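Regulator of nonsense transcripts 2 (Homo sapiens, PDB 4CEK) acts in nonsense-mediated mRNA decay, probably as a scaffold protein built from MIF4G domains, the second of which forms this structure. Local coordinates at residues F17-L21 / E222-F226; G87-E91 / T212-T216; T94-L98 / R156-I160; K231-L235 / F263-S267. One frame throughout, in Å; residues are numbered along the deposited sequence.

Contact 1 (F17-L21 / E222-F226); sequences FYENL and ELTKF
Phe17, Tyr18 and Phe226 gather into an aromatic cluster where the end of the short N-terminal helix 13-19 meets the last turn of helix 210-225, a helix of the MIF4G domain. Tyr18 is central to it. Its CD1 lies over one face of the Phe226 ring, 3.5 Å from Phe226 CE2, with the two ring planes inclined at 50°. The Tyr18 ring is itself covered on both faces: Phe17 CD2 stands over the centre of one, and Lys225 CD lies toward the rim of the other. Phe17 and Phe226 also meet at a slant, Phe17 CE2 being 3.9 Å from Phe226 CZ. With CG placed anti to its carbonyl carbon (chi1 -72°), Tyr18 carries its hydroxyl past the aromatic rings to a charged pair. There Tyr18 OH donates at 2.6 Å to Glu222 OE1, which accepts through its syn lone pair and lies at the edge of the tyrosine ring. Lys225 NZ gives the same hydroxyl a weak bond of 3.2 Å and reaches Glu222 OE2 at 2.7 Å in a salt bridge, approaching 35° out of the carboxylate plane. NZ has a further partner in Thr259 O. A phenylalanine in place of Tyr18 would probably keep much of the ring packing but leave Glu222 OE1 without its hydroxyl donor in a buried setting. The backbone joins in as well: Phe17 O, which also accepts from Arg174 NH1, sits near the plane of the Phe226 ring at its edge, 3.2 Å from Phe226 CE1.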
loop_
_atom_site.group_PDB
_atom_site.type_symbol
_atom_site.label_atom_id
_atom_site.label_comp_id
_atom_site.label_asym_id
_atom_site.label_seq_id
_atom_site.Cartn_x
_atom_site.Cartn_y
_atom_site.Cartn_z
ATOM N N PHE A 17 10.130 1.222 -12.531
ATOM C CA PHE A 17 8.869 1.616 -11.950
ATOM C C PHE A 17 9.054 1.932 -10.453
ATOM O O PHE A 17 8.385 2.826 -9.925
ATOM C CB PHE A 17 7.808 0.539 -12.162
ATOM C CG PHE A 17 6.432 0.965 -11.740
ATOM C CD1 PHE A 17 5.634 1.692 -12.592
ATOM C CD2 PHE A 17 5.954 0.667 -10.471
ATOM C CE1 PHE A 17 4.370 2.103 -12.204
ATOM C CE2 PHE A 17 4.688 1.053 -10.090
ATOM C CZ PHE A 17 3.900 1.776 -10.951
ATOM N N TYR A 18 9.991 1.241 -9.801
ATOM C CA TYR A 18 10.134 1.322 -8.354
ATOM C C TYR A 18 11.301 2.187 -7.941
ATOM O O TYR A 18 11.288 2.691 -6.845
ATOM C CB TYR A 18 10.219 -0.088 -7.712
ATOM C CG TYR A 18 8.886 -0.790 -7.746
ATOM C CD1 TYR A 18 7.844 -0.352 -6.931
ATOM C CD2 TYR A 18 8.633 -1.835 -8.630
ATOM C CE1 TYR A 18 6.600 -0.946 -6.973
ATOM C CE2 TYR A 18 7.376 -2.442 -8.678
ATOM C CZ TYR A 18 6.368 -1.986 -7.847
ATOM O OH TYR A 18 5.117 -2.551 -7.852
ATOM N N GLU A 19 12.284 2.383 -8.819
ATOM C CA GLU A 19 13.500 3.098 -8.473
ATOM C C GLU A 19 13.755 4.382 -9.252
ATOM O O GLU A 19 14.519 5.216 -8.779
ATOM C CB GLU A 19 14.709 2.192 -8.653
ATOM C CG GLU A 19 14.553 0.833 -7.996
ATOM C CD GLU A 19 15.881 0.172 -7.692
ATOM O OE1 GLU A 19 16.914 0.595 -8.241
ATOM O OE2 GLU A 19 15.891 -0.788 -6.891
ATOM N N ASN A 20 13.168 4.543 -10.438
ATOM C CA ASN A 20 13.411 5.758 -11.240
ATOM C C ASN A 20 12.222 6.684 -11.233
ATOM O O ASN A 20 11.296 6.581 -12.055
ATOM C CB ASN A 20 13.846 5.408 -12.669
ATOM C CG ASN A 20 15.255 4.848 -12.700
ATOM O OD1 ASN A 20 15.512 3.796 -13.286
ATOM N ND2 ASN A 20 16.169 5.526 -12.007
ATOM N N LEU A 21 12.259 7.585 -10.264
ATOM C CA LEU A 21 11.182 8.515 -9.998
ATOM C C LEU A 21 11.551 9.847 -10.635
ATOM O O LEU A 21 12.734 10.125 -10.865
ATOM C CB LEU A 21 10.962 8.656 -8.475
ATOM C CG LEU A 21 10.481 7.409 -7.704
ATOM C CD1 LEU A 21 10.136 7.748 -6.264
ATOM C CD2 LEU A 21 9.277 6.798 -8.402
ATOM N N GLU A 222 2.884 -2.405 -1.782
ATOM C CA GLU A 222 3.365 -1.501 -2.863
ATOM C C GLU A 222 4.227 -0.355 -2.286
ATOM O O GLU A 222 5.333 -0.059 -2.755
ATOM C CB GLU A 222 2.164 -0.940 -3.624
ATOM C CG GLU A 222 1.521 -1.940 -4.595
ATOM C CD GLU A 222 2.560 -2.524 -5.558
ATOM O OE1 GLU A 222 3.469 -1.787 -5.993
ATOM O OE2 GLU A 222 2.524 -3.736 -5.846
ATOM N N LEU A 223 3.752 0.194 -1.183
ATOM C CA LEU A 223 4.466 1.215 -0.439
ATOM C C LEU A 223 5.787 0.719 0.104
ATOM O O LEU A 223 6.715 1.500 0.251
ATOM C CB LEU A 223 3.559 1.767 0.682
ATOM C CG LEU A 223 2.480 2.717 0.118
ATOM C CD1 LEU A 223 1.373 2.965 1.098
ATOM C CD2 LEU A 223 3.119 4.042 -0.328
ATOM N N THR A 224 5.893 -0.578 0.389
ATOM C CA THR A 224 7.130 -1.135 0.929
ATOM C C THR A 224 8.155 -1.170 -0.184
ATOM O O THR A 224 9.359 -0.841 0.028
ATOM C CB THR A 224 6.910 -2.574 1.467
ATOM O OG1 THR A 224 5.929 -2.540 2.516
ATOM C CG2 THR A 224 8.195 -3.188 2.015
ATOM N N LYS A 225 7.701 -1.593 -1.374
ATOM C CA LYS A 225 8.599 -1.652 -2.541
ATOM C C LYS A 225 9.121 -0.255 -2.883
ATOM O O LYS A 225 10.200 -0.137 -3.400
ATOM C CB LYS A 225 7.938 -2.346 -3.772
ATOM C CG LYS A 225 7.874 -3.887 -3.652
ATOM C CD LYS A 225 7.137 -4.611 -4.805
ATOM C CE LYS A 225 5.687 -4.185 -4.959
ATOM N NZ LYS A 225 4.866 -5.064 -5.872
ATOM N N PHE A 226 8.354 0.788 -2.570
ATOM C CA PHE A 226 8.805 2.166 -2.767
ATOM C C PHE A 226 9.579 2.770 -1.561
ATOM O O PHE A 226 9.959 3.948 -1.595
ATOM C CB PHE A 226 7.595 3.047 -3.122
ATOM C CG PHE A 226 7.232 3.000 -4.580
ATOM C CD1 PHE A 226 8.051 3.579 -5.510
ATOM C CD2 PHE A 226 6.085 2.382 -4.997
ATOM C CE1 PHE A 226 7.741 3.536 -6.846
ATOM C CE2 PHE A 226 5.751 2.332 -6.312
ATOM C CZ PHE A 226 6.576 2.915 -7.246
#

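Contact 2 (G87-E91 / T212-T216)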
loop_
_atom_site.group_PDB
_atom_site.type_symbol
_atom_site.label_atom_id
_atom_site.label_comp_id
_atom_site.label_asym_id
_atom_site.label_seq_id
_atom_site.Cartn_x
_atom_site.Cartn_y
_atom_site.Cartn_z
ATOM N N GLY A 87 -16.138 -1.410 1.185
ATOM C CA GLY A 87 -14.881 -1.320 1.913
ATOM C C GLY A 87 -15.054 -1.652 3.390
ATOM O O GLY A 87 -15.932 -2.442 3.756
ATOM N N ASP A 88 -14.204 -1.044 4.228
ATOM C CA ASP A 88 -14.290 -1.167 5.699
ATOM C C ASP A 88 -14.853 0.101 6.346
ATOM O O ASP A 88 -15.115 1.108 5.666
ATOM C CB ASP A 88 -12.922 -1.524 6.319
ATOM C CG ASP A 88 -11.745 -0.778 5.670
ATOM O OD1 ASP A 88 -11.887 0.387 5.270
ATOM O OD2 ASP A 88 -10.657 -1.380 5.555
ATOM N N GLU A 89 -15.059 0.025 7.661
ATOM C CA GLU A 89 -15.461 1.177 8.479
ATOM C C GLU A 89 -14.508 2.366 8.280
ATOM O O GLU A 89 -14.951 3.499 8.214
ATOM C CB GLU A 89 -15.488 0.800 9.968
ATOM C CG GLU A 89 -16.568 -0.198 10.371
ATOM C CD GLU A 89 -16.087 -1.649 10.466
ATOM O OE1 GLU A 89 -15.428 -2.157 9.522
ATOM O OE2 GLU A 89 -16.399 -2.293 11.494
ATOM N N ALA A 90 -13.208 2.085 8.152
ATOM C CA ALA A 90 -12.171 3.121 8.010
ATOM C C ALA A 90 -12.377 3.956 6.740
ATOM O O ALA A 90 -12.333 5.180 6.785
ATOM C CB ALA A 90 -10.781 2.492 8.011
ATOM N N GLU A 91 -12.621 3.281 5.620
ATOM C CA GLU A 91 -12.929 3.940 4.345
ATOM C C GLU A 91 -14.267 4.661 4.337
ATOM O O GLU A 91 -14.385 5.685 3.687
ATOM C CB GLU A 91 -12.892 2.931 3.191
ATOM C CG GLU A 91 -11.477 2.494 2.848
ATOM C CD GLU A 91 -11.423 1.172 2.113
ATOM O OE1 GLU A 91 -12.218 0.952 1.163
ATOM O OE2 GLU A 91 -10.572 0.359 2.510
ATOM N N THR A 212 -11.366 -6.804 1.312
ATOM C CA THR A 212 -10.934 -5.483 1.820
ATOM C C THR A 212 -9.602 -5.586 2.548
ATOM O O THR A 212 -8.726 -4.776 2.363
ATOM C CB THR A 212 -11.924 -4.882 2.838
ATOM O OG1 THR A 212 -13.234 -4.826 2.264
ATOM C CG2 THR A 212 -11.475 -3.482 3.255
ATOM N N LYS A 213 -9.465 -6.605 3.381
ATOM C CA LYS A 213 -8.245 -6.821 4.138
ATOM C C LYS A 213 -7.048 -6.923 3.162
ATOM O O LYS A 213 -5.972 -6.338 3.389
ATOM C CB LYS A 213 -8.397 -8.081 4.988
ATOM C CG LYS A 213 -9.623 -8.060 5.900
ATOM C CD LYS A 213 -9.780 -9.354 6.706
ATOM C CE LYS A 213 -10.536 -9.154 8.019
ATOM N NZ LYS A 213 -10.220 -10.197 9.044
ATOM N N ASN A 214 -7.258 -7.658 2.067
ATOM C CA ASN A 214 -6.240 -7.843 1.029
ATOM C C ASN A 214 -5.888 -6.533 0.291
ATOM O O ASN A 214 -4.736 -6.334 -0.047
ATOM C CB ASN A 214 -6.666 -8.961 0.044
ATOM C CG ASN A 214 -6.529 -10.388 0.636
ATOM O OD1 ASN A 214 -5.790 -10.636 1.611
ATOM N ND2 ASN A 214 -7.247 -11.341 0.024
ATOM N N LYS A 215 -6.858 -5.631 0.091
ATOM C CA LYS A 215 -6.578 -4.295 -0.409
ATOM C C LYS A 215 -5.609 -3.575 0.539
ATOM O O LYS A 215 -4.604 -3.022 0.087
ATOM C CB LYS A 215 -7.857 -3.444 -0.520
ATOM C CG LYS A 215 -7.637 -2.041 -1.126
ATOM C CD LYS A 215 -8.541 -0.929 -0.559
ATOM C CE LYS A 215 -8.185 -0.531 0.874
ATOM N NZ LYS A 215 -7.354 0.707 1.083
ATOM N N THR A 216 -5.908 -3.563 1.840
ATOM C CA THR A 216 -5.040 -2.879 2.795
ATOM C C THR A 216 -3.637 -3.451 2.718
ATOM O O THR A 216 -2.674 -2.707 2.630
ATOM C CB THR A 216 -5.541 -3.002 4.243
ATOM O OG1 THR A 216 -6.783 -2.316 4.394
ATOM C CG2 THR A 216 -4.551 -2.410 5.199
#
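A capped helix N-terminus, that of helix 89-99, is what Asp88 and Glu91 present to Thr212 and Lys215 on helix 210-225. Asp88 holds the N-cap position and divides its carboxylate between two tasks. OD1 accepts from Glu91 N at 3.0 Å, met nearly head-on with an N-H...O angle of 158°, while OD2 faces the other helix and touches Thr212 CG2 at 3.2 Å. Asp88 CG lies between its own backbone N and carbonyl carbon (chi1 40°), which folds the carboxylate back under the first turn. Thr212 turns its methyl to this aspartate; its hydroxyl packs beside Gly87 C and is hydrogen-bonded to Asn209 OD1. Glu91 and Lys215 approach from opposite directions and form a salt bridge, Glu91 OE2 to Lys215 NZ, at 3.5 Å. The lysine chain is bent so that its CE comes nearer still, 3.0 Å from Glu91 OE2, and NZ is also engaged in a cation-pi contact with Phe159. Acidic groups are dense here: Asp88 OD1 and Glu91 OE2, both acceptors, are 3.1 Å apart, and Asp88 OD2 is close to Asp197 OD2. The lysine would be expected to offset part of that repulsion, as would the helix N-terminus. An aspartate at the N-cap that accepts from the backbone N three residues on is a classic cap; here it begins helix 89-99 against helix 210-225 of this all-helical MIF4G fold.

Contact 3 (T94-L98 / R156-I160)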
loop_
_atom_site.group_PDB
_atom_site.type_symbol
_atom_site.label_atom_id
_atom_site.label_comp_id
_atom_site.label_asym_id
_atom_site.label_seq_id
_atom_site.Cartn_x
_atom_site.Cartn_y
_atom_site.Cartn_z
ATOM N N THR A 94 -13.597 7.801 6.470
ATOM C CA THR A 94 -12.799 8.692 5.623
ATOM C C THR A 94 -13.614 9.339 4.481
ATOM O O THR A 94 -13.448 10.535 4.205
ATOM C CB THR A 94 -11.561 7.980 5.047
ATOM O OG1 THR A 94 -10.791 7.451 6.126
ATOM C CG2 THR A 94 -10.684 8.949 4.222
ATOM N N LYS A 95 -14.478 8.553 3.828
ATOM C CA LYS A 95 -15.286 9.044 2.701
ATOM C C LYS A 95 -16.262 10.142 3.137
ATOM O O LYS A 95 -16.500 11.103 2.387
ATOM C CB LYS A 95 -16.072 7.903 2.041
ATOM C CG LYS A 95 -16.816 8.329 0.784
ATOM C CD LYS A 95 -17.497 7.155 0.093
ATOM C CE LYS A 95 -18.238 7.610 -1.165
ATOM N NZ LYS A 95 -18.979 6.500 -1.839
ATOM N N LYS A 96 -16.830 9.991 4.336
ATOM C CA LYS A 96 -17.753 10.990 4.880
ATOM C C LYS A 96 -17.040 12.285 5.282
ATOM O O LYS A 96 -17.617 13.367 5.157
ATOM C CB LYS A 96 -18.573 10.398 6.040
ATOM C CG LYS A 96 -19.868 9.751 5.553
ATOM C CD LYS A 96 -20.139 8.378 6.138
ATOM C CE LYS A 96 -21.345 7.730 5.470
ATOM N NZ LYS A 96 -21.202 7.602 3.989
ATOM N N LEU A 97 -15.796 12.178 5.752
ATOM C CA LEU A 97 -14.990 13.367 6.047
ATOM C C LEU A 97 -14.730 14.162 4.748
ATOM O O LEU A 97 -14.848 15.387 4.742
ATOM C CB LEU A 97 -13.674 13.007 6.772
ATOM C CG LEU A 97 -13.807 12.386 8.181
ATOM C CD1 LEU A 97 -12.466 12.042 8.839
ATOM C CD2 LEU A 97 -14.625 13.300 9.086
ATOM N N LEU A 98 -14.403 13.460 3.658
ATOM C CA LEU A 98 -14.212 14.082 2.335
ATOM C C LEU A 98 -15.473 14.795 1.858
ATOM O O LEU A 98 -15.408 15.938 1.415
ATOM C CB LEU A 98 -13.810 13.046 1.273
ATOM C CG LEU A 98 -12.347 12.774 0.931
ATOM C CD1 LEU A 98 -12.284 11.873 -0.294
ATOM C CD2 LEU A 98 -11.563 14.042 0.656
ATOM N N ARG A 156 -6.639 11.259 1.630
ATOM C CA ARG A 156 -7.897 10.590 1.874
ATOM C C ARG A 156 -8.475 9.958 0.614
ATOM O O ARG A 156 -9.107 8.898 0.672
ATOM C CB ARG A 156 -8.898 11.561 2.504
ATOM C CG ARG A 156 -8.513 11.982 3.914
ATOM C CD ARG A 156 -9.443 13.069 4.448
ATOM N NE ARG A 156 -8.843 13.792 5.565
ATOM C CZ ARG A 156 -9.495 14.624 6.388
ATOM N NH1 ARG A 156 -10.788 14.865 6.250
ATOM N NH2 ARG A 156 -8.838 15.219 7.366
ATOM N N ALA A 157 -8.255 10.589 -0.531
ATOM C CA ALA A 157 -8.683 9.996 -1.807
ATOM C C ALA A 157 -7.827 8.791 -2.162
ATOM O O ALA A 157 -8.340 7.815 -2.683
ATOM C CB ALA A 157 -8.663 11.011 -2.944
ATOM N N LEU A 158 -6.530 8.852 -1.900
ATOM C CA LEU A 158 -5.668 7.682 -2.075
ATOM C C LEU A 158 -6.124 6.511 -1.176
ATOM O O LEU A 158 -6.170 5.383 -1.624
ATOM C CB LEU A 158 -4.225 8.046 -1.791
ATOM C CG LEU A 158 -3.649 9.132 -2.690
ATOM C CD1 LEU A 158 -2.173 9.319 -2.411
ATOM C CD2 LEU A 158 -3.866 8.736 -4.143
ATOM N N PHE A 159 -6.538 6.794 0.062
ATOM C CA PHE A 159 -6.842 5.741 1.035
ATOM C C PHE A 159 -8.150 5.017 0.702
ATOM O O PHE A 159 -8.294 3.817 0.985
ATOM C CB PHE A 159 -6.897 6.328 2.452
ATOM C CG PHE A 159 -7.286 5.335 3.517
ATOM C CD1 PHE A 159 -6.335 4.479 4.070
ATOM C CD2 PHE A 159 -8.592 5.264 3.977
ATOM C CE1 PHE A 159 -6.678 3.574 5.067
ATOM C CE2 PHE A 159 -8.942 4.367 4.971
ATOM C CZ PHE A 159 -7.979 3.515 5.531
ATOM N N ILE A 160 -9.112 5.726 0.113
ATOM C CA ILE A 160 -10.374 5.075 -0.252
ATOM C C ILE A 160 -10.356 4.490 -1.663
ATOM O O ILE A 160 -11.421 4.303 -2.218
ATOM C CB ILE A 160 -11.646 5.963 -0.075
ATOM C CG1 ILE A 160 -11.596 7.205 -0.960
ATOM C CG2 ILE A 160 -11.849 6.354 1.385
ATOM C CD1 ILE A 160 -12.813 8.094 -0.810
#
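Thr94 lays its CG2 methyl against the start of the Arg156 side chain, 3.6 Å from Arg156 CB, at the centre of a helix-helix packing contact between helix 89-99 and the C-terminal end of helix 148-159. Just past the end of that helix, at the first residue to leave the helical conformation, the methyl has a second neighbour, Ile160 CG2, at 4.0 Å. The hydroxyl of Thr94 turns elsewhere: OG1 bonds to Ala90 O, one turn earlier in its own helix, and rests 3.8 Å from CD2 of the Phe159 ring. With Thr94 cut back to an alanine, a gap is likely to open between Arg156 CB and Ile160 CG2, and Ala90 O would probably lose its hydroxyl partner. Arg156 runs extended from CG to NE along the outer side of the contact, and its aliphatic and charged parts meet different leucines. Leu98 slides past the base in the opposite direction, its CG 4.0 Å from Arg156 CB; Leu97 crosses the tip at about a right angle, with its CB 3.5 Å from Arg156 NH1 and its CD1 over one face of the guanidinium. The joint runs from Phe159, buried against helix 185-203, to Leu97 at the solvent side. A chi1 of 62° sends the CG1 arm of Ile160 toward Leu98, and there Ile160 CD1 meets Leu98 CD1 at 3.9 Å.

Contact 4 (K231-L235 / F263-S267)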
loop_
_atom_site.group_PDB
_atom_site.type_symbol
_atom_site.label_atom_id
_atom_site.label_comp_id
_atom_site.label_asym_id
_atom_site.label_seq_id
_atom_site.Cartn_x
_atom_site.Cartn_y
_atom_site.Cartn_z
ATOM N N LYS A 231 11.482 -1.771 5.719
ATOM C CA LYS A 231 11.502 -3.247 5.775
ATOM C C LYS A 231 11.087 -3.705 7.138
ATOM O O LYS A 231 10.289 -4.646 7.289
ATOM C CB LYS A 231 12.894 -3.770 5.444
ATOM C CG LYS A 231 13.216 -3.577 3.968
ATOM C CD LYS A 231 14.705 -3.653 3.633
ATOM C CE LYS A 231 14.905 -3.383 2.151
ATOM N NZ LYS A 231 14.997 -1.908 1.897
ATOM N N ASN A 232 11.601 -3.004 8.138
ATOM C CA ASN A 232 11.288 -3.294 9.541
ATOM C C ASN A 232 9.807 -3.112 9.836
ATOM O O ASN A 232 9.238 -3.930 10.528
ATOM C CB ASN A 232 12.149 -2.412 10.443
ATOM C CG ASN A 232 12.116 -2.848 11.894
ATOM O OD1 ASN A 232 12.521 -3.949 12.207
ATOM N ND2 ASN A 232 11.674 -1.961 12.793
ATOM N N ASP A 233 9.169 -2.067 9.301
ATOM C CA ASP A 233 7.695 -1.879 9.424
ATOM C C ASP A 233 6.892 -3.062 8.933
ATOM O O ASP A 233 5.960 -3.555 9.586
ATOM C CB ASP A 233 7.205 -0.741 8.515
ATOM C CG ASP A 233 7.237 0.619 9.158
ATOM O OD1 ASP A 233 6.846 0.725 10.345
ATOM O OD2 ASP A 233 7.609 1.585 8.441
ATOM N N THR A 234 7.190 -3.462 7.702
ATOM C CA THR A 234 6.430 -4.497 7.055
ATOM C C THR A 234 6.770 -5.897 7.610
ATOM O O THR A 234 5.904 -6.754 7.668
ATOM C CB THR A 234 6.671 -4.416 5.555
ATOM O OG1 THR A 234 6.357 -3.072 5.140
ATOM C CG2 THR A 234 5.814 -5.478 4.800
ATOM N N LEU A 235 8.019 -6.123 8.004
ATOM C CA LEU A 235 8.350 -7.334 8.758
ATOM C C LEU A 235 7.593 -7.435 10.078
ATOM O O LEU A 235 7.234 -8.539 10.501
ATOM C CB LEU A 235 9.852 -7.451 9.014
ATOM C CG LEU A 235 10.626 -7.848 7.745
ATOM C CD1 LEU A 235 12.136 -7.658 7.903
ATOM C CD2 LEU A 235 10.290 -9.281 7.400
ATOM N N PHE A 263 10.995 -8.623 -2.742
ATOM C CA PHE A 263 11.733 -7.410 -2.379
ATOM C C PHE A 263 12.393 -7.589 -1.025
ATOM O O PHE A 263 13.592 -7.325 -0.860
ATOM C CB PHE A 263 10.796 -6.188 -2.401
ATOM C CG PHE A 263 11.452 -4.892 -1.964
ATOM C CD1 PHE A 263 12.170 -4.130 -2.857
ATOM C CD2 PHE A 263 11.296 -4.419 -0.657
ATOM C CE1 PHE A 263 12.762 -2.921 -2.452
ATOM C CE2 PHE A 263 11.893 -3.223 -0.237
ATOM C CZ PHE A 263 12.623 -2.469 -1.132
ATOM N N LEU A 264 11.638 -8.109 -0.067
ATOM C CA LEU A 264 12.182 -8.321 1.267
ATOM C C LEU A 264 13.220 -9.414 1.316
ATOM O O LEU A 264 14.250 -9.289 2.022
ATOM C CB LEU A 264 11.084 -8.649 2.245
ATOM C CG LEU A 264 10.042 -7.564 2.586
ATOM C CD1 LEU A 264 8.928 -8.217 3.396
ATOM C CD2 LEU A 264 10.621 -6.356 3.342
ATOM N N PHE A 265 12.949 -10.513 0.606
ATOM C CA PHE A 265 13.844 -11.681 0.644
ATOM C C PHE A 265 15.147 -11.344 -0.093
ATOM O O PHE A 265 16.209 -11.654 0.367
ATOM C CB PHE A 265 13.151 -12.932 0.059
ATOM C CG PHE A 265 13.960 -14.187 0.169
ATOM C CD1 PHE A 265 13.923 -14.944 1.311
ATOM C CD2 PHE A 265 14.758 -14.605 -0.873
ATOM C CE1 PHE A 265 14.680 -16.112 1.430
ATOM C CE2 PHE A 265 15.516 -15.782 -0.772
ATOM C CZ PHE A 265 15.481 -16.530 0.391
ATOM N N ARG A 266 15.057 -10.655 -1.211
ATOM C CA ARG A 266 16.243 -10.354 -2.002
ATOM C C ARG A 266 17.129 -9.219 -1.441
ATOM O O ARG A 266 18.344 -9.224 -1.615
ATOM C CB ARG A 266 15.824 -10.085 -3.447
ATOM C CG ARG A 266 15.298 -11.347 -4.099
ATOM C CD ARG A 266 14.692 -11.098 -5.455
ATOM N NE ARG A 266 14.130 -12.342 -5.983
ATOM C CZ ARG A 266 13.436 -12.460 -7.121
ATOM N NH1 ARG A 266 13.183 -11.399 -7.889
ATOM N NH2 ARG A 266 12.975 -13.654 -7.477
ATOM N N SER A 267 16.520 -8.264 -0.754
ATOM C CA SER A 267 17.250 -7.151 -0.168
ATOM C C SER A 267 18.154 -7.644 0.962
ATOM O O SER A 267 17.705 -8.361 1.855
ATOM C CB SER A 267 16.248 -6.100 0.338
ATOM O OG SER A 267 15.445 -5.625 -0.738
#
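The first turn of helix 231-243 stands beside the last turn of helix 247-266, and the backbones come closest at Lys231 and Leu264, whose CA atoms are 6.8 Å apart. Ser267 marks the point where the second segment leaves helical geometry. Between the backbones the contact is mainly carbon on carbon, with no hydrogen bond across it. The side chains of Lys231 and Leu264 run alongside one another, pointing opposite ways, with Lys231 CG 3.9 Å from Leu264 CD2, while Leu264 CD1 is approached more loosely by Leu235 CD2 and Thr234 CG2. Beyond this point the lysine continues across the helix end: its CE packs 3.5 Å from Ser267 CB, and a bend at the last torsion (chi4 86°) brings NZ within 3.9 Å of Phe263 CZ, the lysine lying across the phenylalanine side chain. Ser267 OG sits over the centre of one face of the Phe263 ring. Phe263 O receives both Ser267 N and Ser267 OG, from opposite faces of its carbonyl plane, which ties the serine to the final helical turn. Thr234 OG1 finds its partner on helix 210-225, in Thr224 OG1. Such close side-by-side packing of consecutive helices is characteristic of the helical hairpins from which MIF4G domains are built.

In the fold
From the N terminus, helix 13-19 opens the longest loop, which contact 1 closes some 200 residues later at the end of helix 210-225. Within that span helix 89-99 starts two further loops: contact 3 closes first, on helix 148-159, and lies inside the loop of contact 2, which ends on helix 210-225. None of the three cross. Contact 4 follows in series, joining helices 231-243 and 247-266. Helix 210-225 is therefore shared by contacts 1 and 2, whose centres are 22 Å apart on opposite sides of the chain's centre. Contacts 2 and 3 touch through Phe159; contacts 1 and 4 through Thr224 and Thr234. Contacts 1 to 3 tie helices 13-19 and 89-99 to helices 148-159 and 210-225.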